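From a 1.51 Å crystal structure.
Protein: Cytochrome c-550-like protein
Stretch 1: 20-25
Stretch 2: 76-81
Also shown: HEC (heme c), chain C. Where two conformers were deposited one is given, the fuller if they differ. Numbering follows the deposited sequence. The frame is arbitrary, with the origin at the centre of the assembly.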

# COMPACT_ATOMS: atom_id res chain seq x y z
N LEU A 20 -19.57 -12.20 12.29
CA LEU A 20 -18.31 -11.80 12.94
C LEU A 20 -18.53 -11.06 14.23
O LEU A 20 -19.51 -10.33 14.37
CB LEU A 20 -17.47 -10.93 12.01
CG LEU A 20 -17.04 -11.63 10.71
CD1 LEU A 20 -16.51 -10.59 9.74
CD2 LEU A 20 -15.97 -12.71 10.96
N PRO A 21 -17.62 -11.26 15.21
CA PRO A 21 -17.78 -10.62 16.51
C PRO A 21 -17.81 -9.12 16.37
O PRO A 21 -16.82 -8.50 15.94
CB PRO A 21 -16.51 -11.04 17.25
CG PRO A 21 -16.15 -12.32 16.66
CD PRO A 21 -16.53 -12.25 15.21
N VAL A 22 -18.91 -8.52 16.77
CA VAL A 22 -19.02 -7.10 16.62
C VAL A 22 -18.52 -6.38 17.88
O VAL A 22 -18.00 -5.28 17.80
CB VAL A 22 -20.47 -6.72 16.20
CG1 VAL A 22 -21.40 -6.70 17.40
CG2 VAL A 22 -20.50 -5.41 15.43
N ASN A 23 -18.62 -7.04 19.03
CA ASN A 23 -18.08 -6.51 20.29
C ASN A 23 -17.69 -7.61 21.26
O ASN A 23 -17.87 -8.80 20.97
CB ASN A 23 -19.05 -5.55 20.96
CG ASN A 23 -20.39 -6.20 21.28
OD1 ASN A 23 -20.47 -7.39 21.57
ND2 ASN A 23 -21.45 -5.41 21.19
N ASP A 24 -17.20 -7.23 22.43
CA ASP A 24 -16.69 -8.22 23.37
C ASP A 24 -17.75 -9.03 24.14
O ASP A 24 -17.41 -9.98 24.84
CB ASP A 24 -15.65 -7.61 24.33
CG ASP A 24 -16.08 -6.27 24.89
OD1 ASP A 24 -17.29 -5.98 24.94
OD2 ASP A 24 -15.18 -5.49 25.28
N ARG A 25 -19.03 -8.66 24.01
CA ARG A 25 -20.08 -9.36 24.75
C ARG A 25 -20.85 -10.40 23.93
O ARG A 25 -22.06 -10.56 24.08
CB ARG A 25 -21.05 -8.38 25.43
CG ARG A 25 -21.82 -7.48 24.47
CD ARG A 25 -22.67 -6.45 25.22
NE ARG A 25 -23.05 -5.35 24.34
CZ ARG A 25 -22.25 -4.32 24.04
NH1 ARG A 25 -21.03 -4.26 24.57
NH2 ARG A 25 -22.66 -3.36 23.23
N ARG A 76 -8.00 -6.73 19.65
CA ARG A 76 -8.39 -6.15 18.37
C ARG A 76 -9.01 -7.23 17.50
O ARG A 76 -8.66 -7.43 16.33
CB ARG A 76 -7.16 -5.48 17.72
CG ARG A 76 -6.69 -4.33 18.58
CD ARG A 76 -5.45 -3.65 18.07
NE ARG A 76 -5.02 -2.62 19.01
CZ ARG A 76 -3.77 -2.18 19.15
NH1 ARG A 76 -2.81 -2.74 18.44
NH2 ARG A 76 -3.48 -1.22 20.04
N ASP A 77 -9.96 -7.94 18.11
CA ASP A 77 -10.57 -9.11 17.50
C ASP A 77 -12.07 -8.99 17.31
O ASP A 77 -12.79 -10.00 17.22
CB ASP A 77 -10.24 -10.36 18.33
CG ASP A 77 -10.75 -10.27 19.77
OD1 ASP A 77 -11.34 -9.24 20.22
OD2 ASP A 77 -10.54 -11.28 20.49
N THR A 78 -12.56 -7.74 17.24
CA THR A 78 -13.97 -7.46 17.00
C THR A 78 -14.09 -6.30 16.04
O THR A 78 -13.13 -5.54 15.88
CB THR A 78 -14.71 -7.07 18.31
OG1 THR A 78 -14.14 -5.86 18.81
CG2 THR A 78 -14.57 -8.16 19.38
N ILE A 79 -15.23 -6.15 15.38
CA ILE A 79 -15.45 -5.02 14.48
C ILE A 79 -15.25 -3.69 15.21
O ILE A 79 -14.56 -2.79 14.71
CB ILE A 79 -16.87 -5.01 13.87
CG1 ILE A 79 -17.15 -6.29 13.09
CG2 ILE A 79 -17.00 -3.81 12.91
CD1 ILE A 79 -16.13 -6.55 11.95
N ALA A 80 -15.88 -3.53 16.38
CA ALA A 80 -15.80 -2.26 17.08
C ALA A 80 -14.37 -1.91 17.48
O ALA A 80 -13.94 -0.75 17.40
CB ALA A 80 -16.72 -2.23 18.29
N SER A 81 -13.61 -2.92 17.91
CA SER A 81 -12.24 -2.66 18.37
C SER A 81 -11.31 -2.31 17.21
O SER A 81 -10.44 -1.50 17.36
CB SER A 81 -11.68 -3.83 19.20
OG SER A 81 -11.71 -5.05 18.49
FE HEC C . -1.34 -0.79 10.30
CHA HEC C . -0.61 -2.05 13.43
CHB HEC C . -4.53 -2.09 10.49
CHC HEC C . -2.20 0.75 7.26
CHD HEC C . 1.88 0.07 9.83
NA HEC C . -2.35 -1.89 11.63
C1A HEC C . -1.86 -2.26 12.88
C2A HEC C . -2.90 -3.00 13.57
C3A HEC C . -3.98 -3.01 12.74
C4A HEC C . -3.68 -2.30 11.57
CMA HEC C . -5.31 -3.65 13.03
CAA HEC C . -2.82 -3.67 14.94
CBA HEC C . -2.19 -5.08 14.83
CGA HEC C . -2.09 -5.82 16.15
O1A HEC C . -2.57 -5.35 17.22
O2A HEC C . -1.51 -6.95 16.17
NB HEC C . -3.03 -0.69 9.08
C1B HEC C . -4.21 -1.26 9.39
C2B HEC C . -5.13 -0.99 8.36
C3B HEC C . -4.53 -0.16 7.45
C4B HEC C . -3.15 -0.00 7.93
CMB HEC C . -6.57 -1.45 8.34
CAB HEC C . -5.10 0.40 6.20
CBB HEC C . -6.11 1.33 6.45
NC HEC C . -0.34 0.22 8.81
C1C HEC C . -0.89 0.78 7.68
C2C HEC C . 0.17 1.26 6.90
C3C HEC C . 1.33 1.09 7.61
C4C HEC C . 1.01 0.43 8.84
CMC HEC C . 0.03 1.91 5.53
CAC HEC C . 2.70 1.43 7.11
CBC HEC C . 3.03 2.71 6.82
ND HEC C . 0.28 -0.97 11.41
C1D HEC C . 1.49 -0.49 11.05
C2D HEC C . 2.44 -0.68 12.15
C3D HEC C . 1.76 -1.29 13.15
C4D HEC C . 0.41 -1.48 12.66
CMD HEC C . 3.90 -0.30 12.14
CAD HEC C . 2.32 -1.66 14.50
CBD HEC C . 1.86 -0.56 15.48
CGD HEC C . 2.32 -0.40 16.91
O1D HEC C . 2.47 -1.37 17.70
O2D HEC C . 2.52 0.77 17.33

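The contact is held by two backbone hydrogen bonds, with a few side chains packed around them. Ile-79 N donates to Pro-21 O at 2.9 Å, and Ala-80 N donates to Val-22 O at 3.1 Å; the N-H...acceptor angle is 159° in both, close enough to linear for well-formed bonds. The two donors lie in the first turn of the helix, where amides have no carbonyl of a preceding turn to bond, so consecutive carbonyls from the end of the strand and the loop after it supply acceptors. The register agrees: the CA atoms of Pro-21 and Thr-78 are 5.0 Å apart, those of Val-22 and Ile-79 4.7 Å. Pro-21 O also receives a CA-H...O contact from Thr-78 CA, 3.2 Å away with an angle of 125° at the hydrogen, a bent approach that supplements the amide bond.

Thr-78 occupies the N-cap position, and its chi1 of 63° (p) places OG1 and CG2 in different surroundings. OG1 lies 2.6 Å from Ser-81 OG in a hydrogen bond whose direction may run either way. CG2 turns to the first stretch, standing 4.1 Å from Pro-21 CB, 3.7 Å from Asn-23 C and 4.1 Å from Asp-24 N. The methyl thus packs against backbone as much as side chain, while the hydroxyl is occupied within its own stretch. Ser-81, with chi1 of 57° (p) in the conformer given, brings OG back to the cap; Ser-81 OG is 6.3 Å from Val-22 O, so the side chain does not touch the first stretch.

Ile-79 is buried and adopts chi1 -59° and chi2 -57° (both m). Its apolar contact with the first stretch is the 4.0 Å approach of its CB to Val-22 CG2. The CA-to-CB bond of Val-22 points away from the second stretch, yet chi1 of 80° (p) leaves CG2 within van der Waals range of Ile-79. Pro-21, its ring C-gamma exo, contributes CB at 3.9 Å from Asp-77 O. The CA-to-CB bond of Leu-20 points toward the second stretch, but its CB stays 4.6 Å from Ile-79 CD1, a loose approach.

Beyond Val-22 the remaining contacts are between the backbone and Thr-78 CG2; the side chain of Asn-23 is engaged locally. The CA-to-CB bond of Asn-23 points away from the second stretch, and its p rotamer (chi1 59°, chi2 33°) places OD1 to accept from Arg-25 N at 3.1 Å, with an angle of 143°. This bond closes a short side-chain-to-backbone loop over Asp-24. Asn-23 ND2 also lies 3.1 Å from Arg-25 NH2, but both are donors, so the proximity is not a hydrogen bond.

Arg-76 makes no contact with the first stretch. Its chi1 is m, and chi2 and chi3 are both t (177° and -176°), so the chain is extended and carries the guanidinium to the heme. NH1 donates to HEC O1A at 2.9 Å with an angle of 146°, and the oxygen sits at the guanidinium edge, near its plane, as expected for an in-plane N-H donor.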